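Local coordinates for lysosome-associated membrane glycoprotein 3 (Homo sapiens, PDB 4AKM) that is a lysosomal membrane glycoprotein with roles in the unfolded protein response and in fusion of lysosomes with autophagosomes, represented here by its membrane-proximal luminal domain, at residues I26-K30 with E31-S35; T74-E78 with S79-S83. All coordinates share one frame; numbering follows the deposited sequence.

Interaction 1: residues I26-K30 with E31-S35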
loop_
_atom_site.group_PDB
_atom_site.type_symbol
_atom_site.label_atom_id
_atom_site.label_comp_id
_atom_site.label_asym_id
_atom_site.label_seq_id
_atom_site.Cartn_x
_atom_site.Cartn_y
_atom_site.Cartn_z
ATOM N N ILE A 26 12.139 3.065 -0.881
ATOM C CA ILE A 26 13.504 3.196 -1.362
ATOM C C ILE A 26 13.691 4.561 -2.014
ATOM O O ILE A 26 13.028 4.863 -3.010
ATOM C CB ILE A 26 13.861 2.094 -2.403
ATOM C CG1 ILE A 26 13.942 0.709 -1.750
ATOM C CG2 ILE A 26 15.176 2.422 -3.103
ATOM C CD1 ILE A 26 12.629 -0.034 -1.686
ATOM N N VAL A 27 14.581 5.385 -1.457
ATOM C CA VAL A 27 14.904 6.665 -2.095
ATOM C C VAL A 27 16.308 6.691 -2.695
ATOM O O VAL A 27 17.273 6.230 -2.087
ATOM C CB VAL A 27 14.646 7.915 -1.182
ATOM C CG1 VAL A 27 13.588 7.616 -0.130
ATOM C CG2 VAL A 27 15.931 8.413 -0.527
ATOM N N GLN A 28 16.402 7.218 -3.910
ATOM C CA GLN A 28 17.664 7.283 -4.636
ATOM C C GLN A 28 18.367 8.617 -4.403
ATOM O O GLN A 28 18.161 9.572 -5.151
ATOM C CB GLN A 28 17.420 7.076 -6.129
ATOM C CG GLN A 28 18.410 6.138 -6.790
ATOM C CD GLN A 28 17.799 5.381 -7.951
ATOM O OE1 GLN A 28 17.910 4.153 -8.038
ATOM N NE2 GLN A 28 17.147 6.111 -8.853
ATOM N N ASP A 29 19.200 8.665 -3.366
ATOM C CA ASP A 29 19.929 9.875 -2.992
ATOM C C ASP A 29 20.786 10.400 -4.131
ATOM O O ASP A 29 20.758 11.588 -4.445
ATOM C CB ASP A 29 20.840 9.592 -1.796
ATOM C CG ASP A 29 20.070 9.351 -0.523
ATOM O OD1 ASP A 29 19.090 10.086 -0.283
ATOM O OD2 ASP A 29 20.444 8.429 0.235
ATOM N N LYS A 30 21.548 9.499 -4.739
ATOM C CA LYS A 30 22.551 9.876 -5.724
ATOM C C LYS A 30 21.999 9.779 -7.140
ATOM O O LYS A 30 21.141 8.942 -7.427
ATOM C CB LYS A 30 23.788 8.991 -5.573
ATOM C CG LYS A 30 23.982 8.425 -4.167
ATOM C CD LYS A 30 24.368 9.489 -3.145
ATOM C CE LYS A 30 24.498 8.879 -1.750
ATOM N NZ LYS A 30 24.862 9.881 -0.705
ATOM N N GLU A 31 22.494 10.642 -8.024
ATOM C CA GLU A 31 22.029 10.679 -9.407
ATOM C C GLU A 31 22.490 9.423 -10.142
ATOM O O GLU A 31 21.873 8.993 -11.121
ATOM C CB GLU A 31 22.542 11.940 -10.112
ATOM C CG GLU A 31 22.556 13.195 -9.235
ATOM C CD GLU A 31 21.168 13.619 -8.769
ATOM O OE1 GLU A 31 20.390 14.132 -9.603
ATOM O OE2 GLU A 31 20.854 13.448 -7.568
ATOM N N SER A 32 23.583 8.839 -9.656
ATOM C CA SER A 32 24.061 7.563 -10.173
ATOM C C SER A 32 23.110 6.447 -9.760
ATOM O O SER A 32 22.843 6.249 -8.573
ATOM C CB SER A 32 25.470 7.264 -9.657
ATOM O OG SER A 32 25.933 6.016 -10.146
ATOM N N VAL A 33 22.606 5.718 -10.747
ATOM C CA VAL A 33 21.615 4.680 -10.498
ATOM C C VAL A 33 22.222 3.438 -9.817
ATOM O O VAL A 33 21.502 2.625 -9.237
ATOM C CB VAL A 33 20.863 4.318 -11.805
ATOM C CG1 VAL A 33 21.771 3.558 -12.767
ATOM C CG2 VAL A 33 19.591 3.535 -11.508
ATOM N N PHE A 34 23.546 3.309 -9.875
ATOM C CA PHE A 34 24.244 2.170 -9.268
ATOM C C PHE A 34 24.702 2.447 -7.845
ATOM O O PHE A 34 25.115 1.535 -7.131
ATOM C CB PHE A 34 25.461 1.766 -10.095
ATOM C CG PHE A 34 25.133 1.376 -11.496
ATOM C CD1 PHE A 34 24.645 0.110 -11.778
ATOM C CD2 PHE A 34 25.317 2.273 -12.538
ATOM C CE1 PHE A 34 24.341 -0.254 -13.078
ATOM C CE2 PHE A 34 25.019 1.919 -13.841
ATOM C CZ PHE A 34 24.530 0.653 -14.115
ATOM N N SER A 35 24.662 3.715 -7.454
ATOM C CA SER A 35 25.045 4.112 -6.106
ATOM C C SER A 35 23.995 3.664 -5.095
ATOM O O SER A 35 22.829 3.484 -5.457
ATOM C CB SER A 35 25.259 5.627 -6.038
ATOM O OG SER A 35 26.548 5.981 -6.515
#
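Chi1 of Lys-30 (-26°) sets its CG against the CB of Ser-35, and the bend at chi2 (-70°) then starts the rest of the chain on its way from the contact. Lys-30 CG is 3.6 Å from Ser-35 CB. Lys-30 CB lies 3.7 Å from the same Ser-35 CB. The contact is therefore made by the base of the lysine, while the outer part runs straight on and carries NZ away. Ser-35 OG sits anti to its carbonyl carbon, beside its own N, and CB makes the closest approach to Lys-30.

A second, looser meeting joins Gln-28 and Val-33. Their side chains run side by side and point the same way. The Gln-28 amide oxygen OE1 comes within 3.9 Å of Val-33 CG2. This is a van der Waals contact between an amide and a methyl group.

Glu-31 folds back over the preceding residues. Glu-31 OE2 stands 3.6 Å from Asp-29 O. Both are normally acceptors, and the pair is not a hydrogen bond. No hydrogen bond links 26-30 to 31-35. The bend between Ser-32 and Ser-35 is a type I beta turn, closed by a weak bond of 3.3 Å from Ser-35 N to Ser-32 O. This turn brings Ser-35 back beside Lys-30.

The contact lies on the surface, in the loop that connects antiparallel strands 14-27 and 38-41. At the loop's base, Asp-29 forms a salt bridge with Arg-38, and Val-27 pairs with Arg-38 through the backbone. On the other flank of strand 14-27, Ile-26 is backbone hydrogen-bonded to Gln-131 of strand 130-135.

Interaction 2: residues T74-E78 with S79-S83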
loop_
_atom_site.group_PDB
_atom_site.type_symbol
_atom_site.label_atom_id
_atom_site.label_comp_id
_atom_site.label_asym_id
_atom_site.label_seq_id
_atom_site.Cartn_x
_atom_site.Cartn_y
_atom_site.Cartn_z
ATOM N N THR A 74 -9.949 1.060 -6.366
ATOM C CA THR A 74 -11.118 1.265 -7.217
ATOM C C THR A 74 -11.695 -0.104 -7.584
ATOM O O THR A 74 -10.946 -1.028 -7.904
ATOM C CB THR A 74 -10.740 2.039 -8.515
ATOM O OG1 THR A 74 -10.477 3.412 -8.202
ATOM C CG2 THR A 74 -11.853 1.982 -9.548
ATOM N N LYS A 75 -13.017 -0.250 -7.512
ATOM C CA LYS A 75 -13.656 -1.460 -8.035
ATOM C C LYS A 75 -14.337 -1.179 -9.376
ATOM O O LYS A 75 -15.140 -0.251 -9.498
ATOM C CB LYS A 75 -14.630 -2.086 -7.027
ATOM C CG LYS A 75 -15.852 -1.251 -6.676
ATOM C CD LYS A 75 -16.819 -2.044 -5.792
ATOM C CE LYS A 75 -17.303 -3.316 -6.484
ATOM N NZ LYS A 75 -18.214 -4.122 -5.617
ATOM N N ASP A 76 -13.989 -1.967 -10.388
ATOM C CA ASP A 76 -14.565 -1.779 -11.710
ATOM C C ASP A 76 -15.853 -2.577 -11.812
ATOM O O ASP A 76 -16.766 -2.207 -12.552
ATOM C CB ASP A 76 -13.583 -2.195 -12.809
ATOM C CG ASP A 76 -13.545 -1.201 -13.957
ATOM O OD1 ASP A 76 -14.543 -0.473 -14.151
ATOM O OD2 ASP A 76 -12.514 -1.139 -14.657
ATOM N N GLU A 77 -15.912 -3.662 -11.045
ATOM C CA GLU A 77 -17.075 -4.549 -10.994
ATOM C C GLU A 77 -17.349 -5.264 -12.325
ATOM O O GLU A 77 -17.739 -4.640 -13.314
ATOM C CB GLU A 77 -18.319 -3.811 -10.471
ATOM C CG GLU A 77 -19.620 -4.595 -10.590
ATOM C CD GLU A 77 -19.534 -5.998 -10.002
ATOM O OE1 GLU A 77 -19.293 -6.123 -8.782
ATOM O OE2 GLU A 77 -19.709 -6.978 -10.763
ATOM N N GLU A 78 -17.117 -6.576 -12.349
ATOM C CA GLU A 78 -16.513 -7.283 -11.220
ATOM C C GLU A 78 -15.002 -7.058 -11.202
ATOM O O GLU A 78 -14.430 -6.645 -12.214
ATOM C CB GLU A 78 -16.872 -8.777 -11.240
ATOM C CG GLU A 78 -16.503 -9.508 -12.528
ATOM C CD GLU A 78 -17.168 -10.876 -12.641
ATOM O OE1 GLU A 78 -18.258 -11.065 -12.057
ATOM O OE2 GLU A 78 -16.605 -11.760 -13.322
ATOM N N SER A 79 -14.397 -7.308 -10.038
ATOM C CA SER A 79 -12.980 -7.040 -9.726
ATOM C C SER A 79 -12.690 -5.646 -9.159
ATOM O O SER A 79 -13.341 -4.658 -9.504
ATOM C CB SER A 79 -12.024 -7.342 -10.894
ATOM O OG SER A 79 -12.040 -6.291 -11.850
ATOM N N TYR A 80 -11.695 -5.603 -8.277
ATOM C CA TYR A 80 -11.187 -4.368 -7.697
ATOM C C TYR A 80 -9.666 -4.409 -7.792
ATOM O O TYR A 80 -9.084 -5.459 -8.062
ATOM C CB TYR A 80 -11.626 -4.233 -6.235
ATOM C CG TYR A 80 -11.130 -5.347 -5.331
ATOM C CD1 TYR A 80 -11.809 -6.556 -5.247
ATOM C CD2 TYR A 80 -9.982 -5.188 -4.563
ATOM C CE1 TYR A 80 -11.358 -7.576 -4.423
ATOM C CE2 TYR A 80 -9.526 -6.202 -3.737
ATOM C CZ TYR A 80 -10.218 -7.392 -3.670
ATOM O OH TYR A 80 -9.768 -8.400 -2.850
ATOM N N TYR A 81 -9.023 -3.272 -7.557
ATOM C CA TYR A 81 -7.575 -3.175 -7.694
ATOM C C TYR A 81 -7.082 -1.930 -6.983
ATOM O O TYR A 81 -7.875 -1.056 -6.632
ATOM C CB TYR A 81 -7.181 -3.126 -9.178
ATOM C CG TYR A 81 -7.947 -2.096 -9.980
ATOM C CD1 TYR A 81 -9.166 -2.411 -10.572
ATOM C CD2 TYR A 81 -7.459 -0.808 -10.138
ATOM C CE1 TYR A 81 -9.875 -1.468 -11.297
ATOM C CE2 TYR A 81 -8.157 0.142 -10.861
ATOM C CZ TYR A 81 -9.364 -0.191 -11.439
ATOM O OH TYR A 81 -10.054 0.759 -12.160
ATOM N N ILE A 82 -5.776 -1.853 -6.750
ATOM C CA ILE A 82 -5.184 -0.608 -6.283
ATOM C C ILE A 82 -5.072 0.315 -7.484
ATOM O O ILE A 82 -4.409 -0.018 -8.463
ATOM C CB ILE A 82 -3.785 -0.818 -5.671
ATOM C CG1 ILE A 82 -3.887 -1.497 -4.306
ATOM C CG2 ILE A 82 -3.058 0.511 -5.534
ATOM C CD1 ILE A 82 -2.579 -2.089 -3.820
ATOM N N SER A 83 -5.734 1.465 -7.418
ATOM C CA SER A 83 -5.749 2.397 -8.537
ATOM C C SER A 83 -4.792 3.572 -8.348
ATOM O O SER A 83 -4.486 4.287 -9.303
ATOM C CB SER A 83 -7.164 2.912 -8.796
ATOM O OG SER A 83 -7.613 3.714 -7.721
#
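Ser-79 O takes two backbone N-H groups, from Asp-76 and Glu-77 of the turn. Asp-76 N lies 2.9 Å from Ser-79 O, nearly in line with the carbonyl bond, but its N-H is bent (137°). Glu-77 N comes within 3.2 Å of Ser-79 O in the carbonyl plane, and its N-H is nearly straight (169°). Together they fix the Ser-79 carbonyl at the mouth of the loop. The peptide bond between Glu-77 and Glu-78 is modelled as cis.

Next to the loop, Lys-75 and Tyr-80 form a non-hydrogen-bonded pair. Lys-75 CB and Tyr-80 CB are 3.8 Å apart. Beyond them, Thr-74 and Tyr-81 are joined by two backbone bonds, Thr-74 N to Tyr-81 O and Tyr-81 N to Thr-74 O, each 3.0 Å.

The Tyr-81 ring lies alongside Thr-74 on one face of the sheet. Tyr-81 CG lies between its backbone N and carbonyl carbon (chi1 50°), which lays one ring face over Thr-74 O, off centre toward the rim. The methyl CG2 of Thr-74 reaches the phenol end, 3.4 Å from Tyr-81 OH. Thr-74 OG1 turns the other way and hydrogen-bonds Ser-83 OG at 2.9 Å. Ser-83 OG also has a weak bond to Thr-72 O.

Tyr-80 points to the opposite face, where its OH bonds His-114 O. The arrangement is a beta hairpin of strands 67-75 and 80-90, part of the beta-prism fold of this LAMP luminal domain.

How the interactions relate
From the N terminus, interaction 1 starts on the last residues of strand 14-27 and lies within the loop to strand 38-41. Both strands belong to the seven-stranded antiparallel sheet. After strand 38-41 the chain enters the five-stranded sheet at strand 48-52 and continues with 57-64. The disulfide Cys-16 to Cys-53 ties strand 14-27 to the residue just after strand 48-52. Interaction 2 then closes the short turn between strands 67-75 and 80-90. The two contacts are in series and neither nests in nor crosses the other. They lie on opposite sides of the chain's centre. The centres of interactions 1 and 2 are about 34 Å apart. The nearest atoms of interactions 1 and 2 are about 15 Å apart.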